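Local atomic coordinates of protein SSD1 (Saccharomyces cerevisiae S288C, PDB entry 7AM1), a protein that binds mRNA, including untranslated regions, and represses translation as a pseudonuclease member of the RNase II family. Residues T658-P663 with H670-Q675; L528-V533 with M664-D669. All blocks are in the same frame, centred on the assembly; numbering follows the deposited sequence.

Along the chain, residues 528-533 come first, at the end of helix 523-529 and in the loop that follows it. Contact 2 joins them to 664-669 and so closes a long loop of 130 residues, mostly helical where regular, which includes helix 544-568. Segment 658-663 lies inside that loop, and its partner 670-675 lies beyond it, so the short six-residue closure of contact 1 crosses contact 2. The two share helix 668-681 and touch: Ala662 N donates to Asp669 OD2, and His659 NE2 is hydrogen-bonded to Asp529 OD2. Together they tie the loop before helix 668-681 to that helix and to the end of helix 523-529, all within the RNB domain.

Contact 1 (T658-P663 with H670-Q675); sequences THFTAP and HVVHRQ
Phe660 and Val672 approach to 6.2 Å between CA atoms, Pro663 and His670 to 5.9 Å between theirs, so residue numbers rise along loop 658-663 as they fall along the first turns of helix 668-681. Two loop carbonyls turn to the helix, and each receives a histidine N-H. NE2 of His673 donates to Phe660 O over 2.7 Å in an almost straight bond of 170°, in the carbonyl plane on a lone pair and close to the imidazole plane. His670 NE2 reaches Pro663 O at 2.8 Å, but the bond is more bent, at 143°, and the donor is tilted from the carbonyl plane. The His670 ring also stacks on Tyr667. The two segments span the C-terminal part of the RNase II family signature, here THFTAPMRRYADHVVH, in which His673 fills the last position and His670 one of the variable ones; it folds back on itself as loop and helix. With chi1 at -79°, CG of His673 lies anti to its own carbonyl carbon, and the ring beyond it is wedged between two loop side chains: CD2 lies 3.4 Å from Phe660 CD1, while CE1 meets Pro663 CG at 3.6 Å. An alanine at His673 would probably leave Phe660 O without this donor and open a gap between the Phe660 ring and Pro663. Val672 fills the neighbouring site, its CG2 tip to tip with Thr658 OG1 at 3.4 Å and equally near His659 O. The Thr658 hydroxyl is hydrogen-bonded to Leu573 O, and Val556 and Val560 of helix 544-568 pack against Phe660.

Contact 2 (L528-V533 with M664-D669); sequences LDDEKV and MRRYAD
Asp530 faces two successive arginines, Arg665 and Arg666, whose torsions differ. In Arg665, CG takes the crowded position between backbone N and carbonyl carbon (chi1 50°), and the chain then runs extended from CG to NE, meeting Asp530 tip to tip. Arg666 instead bends at chi3 (-60°), which turns its NE off the line of the chain, and its side chain crosses that of Asp530 at about a right angle. Arg665 grips the carboxylate end-on: NH1 donates to Asp530 OD1 at 3.1 Å and NH2 to Asp530 OD2 at 2.8 Å, both bonds nearly straight and on the syn side. The two flat groups are turned only 24° from each other. Asp530 OD2 serves a second cation as well, forming a salt bridge with Arg666 NH1 at 2.9 Å. OD1 of the same carboxylate pairs with Lys703 and takes a weak bond from Glu531 N. On its other nitrogens Arg666 is held side-on by Asp669, with NE 2.8 Å from Asp669 OD1 and NH2 donating to the syn lone pair of Asp669 OD2. Two carboxylates thus fix the rotation of this guanidinium and would be expected to offset the repulsion between the neighbouring arginines. Val533 adds an apolar cover: its CG2 lies over one face of the Arg665 guanidinium, 3.2 Å from NE. These contacts make a buried salt-bridge network around the RR pair of the RNase II family signature, joining it to the loop after helix 523-529 in the RNB domain.

Contact 1 (T658-P663 with H670-Q675)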
ATOM      1  N   THR A 658      -7.632 -17.336  -2.935  1.00 34.62           N
ATOM      2  CA  THR A 658      -6.233 -17.638  -2.675  1.00 35.08           C
ATOM      3  C   THR A 658      -5.405 -17.016  -3.792  1.00 33.97           C
ATOM      4  O   THR A 658      -5.931 -16.304  -4.656  1.00 34.36           O
ATOM      5  CB  THR A 658      -5.972 -19.144  -2.562  1.00 37.83           C
ATOM      6  OG1 THR A 658      -4.633 -19.346  -2.085  1.00 39.05           O
ATOM      7  CG2 THR A 658      -6.131 -19.840  -3.905  1.00 39.36           C
ATOM      8  N   HIS A 659      -4.105 -17.297  -3.784  1.00 33.99           N
ATOM      9  CA  HIS A 659      -3.177 -16.756  -4.766  1.00 34.09           C
ATOM     10  C   HIS A 659      -2.523 -17.892  -5.536  1.00 35.88           C
ATOM     11  O   HIS A 659      -1.807 -18.718  -4.957  1.00 35.84           O
ATOM     12  CB  HIS A 659      -2.126 -15.872  -4.096  1.00 32.49           C
ATOM     13  CG  HIS A 659      -2.559 -14.450  -3.945  1.00 32.43           C
ATOM     14  ND1 HIS A 659      -1.774 -13.497  -3.336  1.00 30.59           N
ATOM     15  CD2 HIS A 659      -3.689 -13.814  -4.338  1.00 32.02           C
ATOM     16  CE1 HIS A 659      -2.408 -12.339  -3.344  1.00 32.08           C
ATOM     17  NE2 HIS A 659      -3.569 -12.501  -3.953  1.00 30.69           N
ATOM     18  N   PHE A 660      -2.766 -17.907  -6.846  1.00 38.01           N
ATOM     19  CA  PHE A 660      -2.315 -18.956  -7.750  1.00 37.64           C
ATOM     20  C   PHE A 660      -1.688 -18.412  -9.026  1.00 36.24           C
ATOM     21  O   PHE A 660      -0.872 -19.120  -9.630  1.00 36.38           O
ATOM     22  CB  PHE A 660      -3.510 -19.869  -8.093  1.00 37.67           C
ATOM     23  CG  PHE A 660      -3.343 -20.713  -9.334  1.00 40.36           C
ATOM     24  CD1 PHE A 660      -2.829 -22.000  -9.252  1.00 42.75           C
ATOM     25  CD2 PHE A 660      -3.766 -20.246 -10.571  1.00 40.97           C
ATOM     26  CE1 PHE A 660      -2.701 -22.789 -10.389  1.00 45.18           C
ATOM     27  CE2 PHE A 660      -3.640 -21.031 -11.711  1.00 43.37           C
ATOM     28  CZ  PHE A 660      -3.109 -22.304 -11.618  1.00 45.13           C
ATOM     29  N   THR A 661      -1.971 -17.162  -9.408  1.00 35.52           N
ATOM     30  CA  THR A 661      -1.691 -16.657 -10.747  1.00 36.26           C
ATOM     31  C   THR A 661      -0.342 -15.956 -10.898  1.00 37.96           C
ATOM     32  O   THR A 661      -0.054 -15.454 -11.990  1.00 38.86           O
ATOM     33  CB  THR A 661      -2.802 -15.677 -11.186  1.00 37.67           C
ATOM     34  OG1 THR A 661      -3.089 -14.754 -10.124  1.00 39.22           O
ATOM     35  CG2 THR A 661      -4.085 -16.422 -11.581  1.00 37.15           C
ATOM     36  N   ALA A 662       0.495 -15.899  -9.861  1.00 37.55           N
ATOM     37  CA  ALA A 662       1.755 -15.151  -9.932  1.00 37.54           C
ATOM     38  C   ALA A 662       2.866 -15.877  -9.179  1.00 38.35           C
ATOM     39  O   ALA A 662       3.497 -15.320  -8.277  1.00 38.07           O
ATOM     40  CB  ALA A 662       1.562 -13.731  -9.397  1.00 35.13           C
ATOM     41  N   PRO A 663       3.162 -17.124  -9.563  1.00 39.90           N
ATOM     42  CA  PRO A 663       4.237 -17.867  -8.883  1.00 40.46           C
ATOM     43  C   PRO A 663       5.635 -17.325  -9.139  1.00 41.23           C
ATOM     44  O   PRO A 663       6.556 -17.671  -8.388  1.00 41.41           O
ATOM     45  CB  PRO A 663       4.083 -19.287  -9.447  1.00 41.36           C
ATOM     46  CG  PRO A 663       3.537 -19.052 -10.830  1.00 40.66           C
ATOM     47  CD  PRO A 663       2.558 -17.912 -10.653  1.00 39.82           C
ATOM     48  N   HIS A 670       3.535 -20.805  -4.715  1.00 40.47           N
ATOM     49  CA  HIS A 670       4.238 -22.082  -4.776  1.00 40.73           C
ATOM     50  C   HIS A 670       3.543 -23.117  -3.905  1.00 42.14           C
ATOM     51  O   HIS A 670       3.310 -24.251  -4.335  1.00 43.56           O
ATOM     52  CB  HIS A 670       5.694 -21.921  -4.341  1.00 39.84           C
ATOM     53  CG  HIS A 670       6.538 -21.170  -5.321  1.00 41.33           C
ATOM     54  ND1 HIS A 670       7.821 -21.556  -5.645  1.00 42.15           N
ATOM     55  CD2 HIS A 670       6.282 -20.058  -6.050  1.00 40.97           C
ATOM     56  CE1 HIS A 670       8.319 -20.713  -6.531  1.00 42.81           C
ATOM     57  NE2 HIS A 670       7.406 -19.795  -6.794  1.00 41.63           N
ATOM     58  N   VAL A 671       3.213 -22.742  -2.668  1.00 41.70           N
ATOM     59  CA  VAL A 671       2.488 -23.647  -1.782  1.00 42.24           C
ATOM     60  C   VAL A 671       1.153 -24.032  -2.405  1.00 41.32           C
ATOM     61  O   VAL A 671       0.769 -25.207  -2.427  1.00 40.89           O
ATOM     62  CB  VAL A 671       2.297 -23.000  -0.398  1.00 42.54           C
ATOM     63  CG1 VAL A 671       1.567 -23.952   0.531  1.00 42.65           C
ATOM     64  CG2 VAL A 671       3.642 -22.585   0.199  1.00 43.74           C
ATOM     65  N   VAL A 672       0.425 -23.042  -2.923  1.00 40.72           N
ATOM     66  CA  VAL A 672      -0.865 -23.313  -3.549  1.00 40.84           C
ATOM     67  C   VAL A 672      -0.698 -24.235  -4.751  1.00 39.68           C
ATOM     68  O   VAL A 672      -1.508 -25.144  -4.969  1.00 40.73           O
ATOM     69  CB  VAL A 672      -1.554 -21.992  -3.938  1.00 38.40           C
ATOM     70  CG1 VAL A 672      -2.799 -22.259  -4.783  1.00 39.54           C
ATOM     71  CG2 VAL A 672      -1.901 -21.188  -2.693  1.00 37.30           C
ATOM     72  N   HIS A 673       0.341 -24.016  -5.559  1.00 39.04           N
ATOM     73  CA  HIS A 673       0.554 -24.881  -6.715  1.00 40.94           C
ATOM     74  C   HIS A 673       0.811 -26.322  -6.289  1.00 42.96           C
ATOM     75  O   HIS A 673       0.270 -27.262  -6.886  1.00 42.76           O
ATOM     76  CB  HIS A 673       1.716 -24.359  -7.556  1.00 40.29           C
ATOM     77  CG  HIS A 673       1.352 -23.207  -8.439  1.00 38.44           C
ATOM     78  ND1 HIS A 673       1.981 -22.966  -9.640  1.00 37.62           N
ATOM     79  CD2 HIS A 673       0.432 -22.224  -8.290  1.00 36.55           C
ATOM     80  CE1 HIS A 673       1.459 -21.889 -10.199  1.00 37.14           C
ATOM     81  NE2 HIS A 673       0.519 -21.418  -9.400  1.00 36.37           N
ATOM     82  N   ARG A 674       1.633 -26.522  -5.257  1.00 43.19           N
ATOM     83  CA  ARG A 674       1.888 -27.878  -4.785  1.00 44.72           C
ATOM     84  C   ARG A 674       0.632 -28.497  -4.189  1.00 46.03           C
ATOM     85  O   ARG A 674       0.398 -29.700  -4.352  1.00 48.81           O
ATOM     86  CB  ARG A 674       3.033 -27.869  -3.774  1.00 45.51           C
ATOM     87  CG  ARG A 674       4.352 -27.406  -4.382  1.00 47.99           C
ATOM     88  CD  ARG A 674       5.554 -27.754  -3.516  1.00 52.39           C
ATOM     89  NE  ARG A 674       6.802 -27.662  -4.273  1.00 55.24           N
ATOM     90  CZ  ARG A 674       7.612 -26.605  -4.290  1.00 56.25           C
ATOM     91  NH1 ARG A 674       7.327 -25.519  -3.581  1.00 58.65           N
ATOM     92  NH2 ARG A 674       8.717 -26.637  -5.022  1.00 55.03           N
ATOM     93  N   GLN A 675      -0.202 -27.690  -3.531  1.00 44.49           N
ATOM     94  CA  GLN A 675      -1.475 -28.194  -3.031  1.00 44.14           C
ATOM     95  C   GLN A 675      -2.405 -28.584  -4.173  1.00 44.65           C
ATOM     96  O   GLN A 675      -3.077 -29.620  -4.106  1.00 45.86           O
ATOM     97  CB  GLN A 675      -2.129 -27.144  -2.134  1.00 42.59           C
ATOM     98  CG  GLN A 675      -1.432 -26.998  -0.794  1.00 42.86           C
ATOM     99  CD  GLN A 675      -2.184 -26.112   0.184  1.00 43.17           C
ATOM    100  OE1 GLN A 675      -3.127 -25.415  -0.188  1.00 41.81           O
ATOM    101  NE2 GLN A 675      -1.756 -26.127   1.445  1.00 44.35           N
TER

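Contact 2 (L528-V533 with M664-D669)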
ATOM      1  N   LEU A 528      -5.070  -3.471  -1.607  1.00 32.45           N
ATOM      2  CA  LEU A 528      -5.270  -4.253  -0.396  1.00 33.60           C
ATOM      3  C   LEU A 528      -4.948  -5.725  -0.609  1.00 34.20           C
ATOM      4  O   LEU A 528      -4.639  -6.420   0.362  1.00 34.03           O
ATOM      5  CB  LEU A 528      -6.708  -4.117   0.103  1.00 34.99           C
ATOM      6  CG  LEU A 528      -7.117  -2.748   0.650  1.00 38.40           C
ATOM      7  CD1 LEU A 528      -8.630  -2.692   0.837  1.00 40.73           C
ATOM      8  CD2 LEU A 528      -6.394  -2.445   1.967  1.00 38.89           C
ATOM      9  N   ASP A 529      -5.012  -6.223  -1.846  1.00 33.96           N
ATOM     10  CA  ASP A 529      -4.732  -7.633  -2.071  1.00 32.56           C
ATOM     11  C   ASP A 529      -3.354  -7.900  -2.655  1.00 31.12           C
ATOM     12  O   ASP A 529      -2.744  -8.915  -2.319  1.00 30.84           O
ATOM     13  CB  ASP A 529      -5.767  -8.264  -3.005  1.00 34.25           C
ATOM     14  CG  ASP A 529      -5.615  -9.767  -3.080  1.00 34.18           C
ATOM     15  OD1 ASP A 529      -5.872 -10.426  -2.049  1.00 33.72           O
ATOM     16  OD2 ASP A 529      -5.215 -10.282  -4.148  1.00 33.72           O
ATOM     17  N   ASP A 530      -2.827  -7.005  -3.483  1.00 33.16           N
ATOM     18  CA  ASP A 530      -1.638  -7.319  -4.260  1.00 34.22           C
ATOM     19  C   ASP A 530      -0.906  -6.025  -4.574  1.00 33.72           C
ATOM     20  O   ASP A 530      -1.423  -4.927  -4.359  1.00 33.66           O
ATOM     21  CB  ASP A 530      -2.040  -8.076  -5.534  1.00 35.98           C
ATOM     22  CG  ASP A 530      -0.930  -8.935  -6.099  1.00 38.46           C
ATOM     23  OD1 ASP A 530       0.116  -9.102  -5.442  1.00 39.19           O
ATOM     24  OD2 ASP A 530      -1.117  -9.441  -7.231  1.00 40.39           O
ATOM     25  N   GLU A 531       0.316  -6.164  -5.074  1.00 33.32           N
ATOM     26  CA  GLU A 531       1.108  -5.022  -5.503  1.00 33.66           C
ATOM     27  C   GLU A 531       1.185  -4.970  -7.022  1.00 33.82           C
ATOM     28  O   GLU A 531       1.069  -5.989  -7.708  1.00 35.71           O
ATOM     29  CB  GLU A 531       2.527  -5.082  -4.930  1.00 32.68           C
ATOM     30  CG  GLU A 531       2.590  -5.221  -3.414  1.00 33.69           C
ATOM     31  CD  GLU A 531       2.445  -6.653  -2.944  1.00 33.54           C
ATOM     32  OE1 GLU A 531       1.479  -6.936  -2.203  1.00 32.55           O
ATOM     33  OE2 GLU A 531       3.291  -7.500  -3.319  1.00 33.86           O
ATOM     34  N   LYS A 532       1.438  -3.770  -7.538  1.00 32.64           N
ATOM     35  CA  LYS A 532       1.662  -3.599  -8.964  1.00 33.62           C
ATOM     36  C   LYS A 532       2.991  -4.232  -9.354  1.00 34.48           C
ATOM     37  O   LYS A 532       3.946  -4.260  -8.571  1.00 35.87           O
ATOM     38  CB  LYS A 532       1.687  -2.118  -9.344  1.00 33.13           C
ATOM     39  CG  LYS A 532       0.353  -1.403  -9.267  1.00 32.94           C
ATOM     40  CD  LYS A 532       0.487   0.015  -9.816  1.00 34.42           C
ATOM     41  CE  LYS A 532      -0.852   0.719  -9.877  1.00 35.03           C
ATOM     42  NZ  LYS A 532      -0.694   2.137 -10.296  1.00 36.43           N
ATOM     43  N   VAL A 533       3.037  -4.754 -10.578  1.00 31.85           N
ATOM     44  CA  VAL A 533       4.265  -5.263 -11.177  1.00 33.04           C
ATOM     45  C   VAL A 533       4.896  -4.121 -11.963  1.00 33.76           C
ATOM     46  O   VAL A 533       6.042  -3.733 -11.711  1.00 32.99           O
ATOM     47  CB  VAL A 533       3.990  -6.484 -12.073  1.00 34.05           C
ATOM     48  CG1 VAL A 533       5.245  -6.889 -12.838  1.00 34.11           C
ATOM     49  CG2 VAL A 533       3.468  -7.645 -11.237  1.00 34.87           C
ATOM     50  N   MET A 664       5.837 -16.500 -10.167  1.00 41.68           N
ATOM     51  CA  MET A 664       7.160 -15.938 -10.408  1.00 41.52           C
ATOM     52  C   MET A 664       7.502 -14.799  -9.456  1.00 39.42           C
ATOM     53  O   MET A 664       8.670 -14.399  -9.399  1.00 39.62           O
ATOM     54  CB  MET A 664       7.280 -15.443 -11.851  1.00 44.87           C
ATOM     55  CG  MET A 664       7.094 -16.528 -12.903  1.00 49.63           C
ATOM     56  SD  MET A 664       8.351 -17.819 -12.814  1.00 54.08           S
ATOM     57  CE  MET A 664       9.713 -17.043 -13.673  1.00 55.27           C
ATOM     58  N   ARG A 665       6.525 -14.263  -8.714  1.00 37.40           N
ATOM     59  CA  ARG A 665       6.782 -13.161  -7.796  1.00 37.73           C
ATOM     60  C   ARG A 665       6.205 -13.350  -6.400  1.00 36.83           C
ATOM     61  O   ARG A 665       6.513 -12.539  -5.519  1.00 38.08           O
ATOM     62  CB  ARG A 665       6.244 -11.838  -8.372  1.00 37.11           C
ATOM     63  CG  ARG A 665       4.798 -11.878  -8.870  1.00 36.64           C
ATOM     64  CD  ARG A 665       4.369 -10.506  -9.374  1.00 35.41           C
ATOM     65  NE  ARG A 665       2.956 -10.431  -9.721  1.00 34.87           N
ATOM     66  CZ  ARG A 665       1.980 -10.160  -8.858  1.00 35.71           C
ATOM     67  NH1 ARG A 665       2.249  -9.959  -7.571  1.00 35.32           N
ATOM     68  NH2 ARG A 665       0.723 -10.106  -9.282  1.00 36.02           N
ATOM     69  N   ARG A 666       5.401 -14.387  -6.164  1.00 35.91           N
ATOM     70  CA  ARG A 666       4.822 -14.666  -4.856  1.00 36.22           C
ATOM     71  C   ARG A 666       5.122 -16.107  -4.463  1.00 37.17           C
ATOM     72  O   ARG A 666       4.799 -17.038  -5.209  1.00 38.31           O
ATOM     73  CB  ARG A 666       3.308 -14.441  -4.861  1.00 36.59           C
ATOM     74  CG  ARG A 666       2.874 -13.072  -5.334  1.00 36.20           C
ATOM     75  CD  ARG A 666       1.382 -12.861  -5.065  1.00 36.02           C
ATOM     76  NE  ARG A 666       0.555 -13.850  -5.764  1.00 36.18           N
ATOM     77  CZ  ARG A 666      -0.499 -13.565  -6.530  1.00 35.53           C
ATOM     78  NH1 ARG A 666      -0.887 -12.307  -6.708  1.00 35.90           N
ATOM     79  NH2 ARG A 666      -1.174 -14.546  -7.118  1.00 36.10           N
ATOM     80  N   TYR A 667       5.725 -16.296  -3.287  1.00 36.60           N
ATOM     81  CA  TYR A 667       6.010 -17.654  -2.846  1.00 36.98           C
ATOM     82  C   TYR A 667       4.760 -18.380  -2.360  1.00 35.99           C
ATOM     83  O   TYR A 667       4.702 -19.609  -2.436  1.00 36.93           O
ATOM     84  CB  TYR A 667       7.055 -17.674  -1.729  1.00 37.71           C
ATOM     85  CG  TYR A 667       7.481 -19.083  -1.401  1.00 41.35           C
ATOM     86  CD1 TYR A 667       8.468 -19.716  -2.144  1.00 42.81           C
ATOM     87  CD2 TYR A 667       6.864 -19.800  -0.384  1.00 44.16           C
ATOM     88  CE1 TYR A 667       8.847 -21.015  -1.868  1.00 45.18           C
ATOM     89  CE2 TYR A 667       7.236 -21.099  -0.100  1.00 46.63           C
ATOM     90  CZ  TYR A 667       8.226 -21.701  -0.844  1.00 47.17           C
ATOM     91  OH  TYR A 667       8.596 -22.993  -0.560  1.00 48.93           O
ATOM     92  N   ALA A 668       3.762 -17.655  -1.847  1.00 34.93           N
ATOM     93  CA  ALA A 668       2.530 -18.314  -1.426  1.00 35.59           C
ATOM     94  C   ALA A 668       1.955 -19.155  -2.559  1.00 37.54           C
ATOM     95  O   ALA A 668       1.446 -20.260  -2.333  1.00 38.12           O
ATOM     96  CB  ALA A 668       1.508 -17.277  -0.960  1.00 33.97           C
ATOM     97  N   ASP A 669       2.047 -18.649  -3.794  1.00 37.24           N
ATOM     98  CA  ASP A 669       1.550 -19.385  -4.949  1.00 37.85           C
ATOM     99  C   ASP A 669       2.261 -20.721  -5.114  1.00 40.11           C
ATOM    100  O   ASP A 669       1.663 -21.681  -5.615  1.00 42.26           O
ATOM    101  CB  ASP A 669       1.706 -18.536  -6.213  1.00 36.07           C
ATOM    102  CG  ASP A 669       0.842 -17.284  -6.187  1.00 36.63           C
ATOM    103  OD1 ASP A 669       0.894 -16.559  -5.172  1.00 36.39           O
ATOM    104  OD2 ASP A 669       0.126 -17.013  -7.177  1.00 36.01           O
TER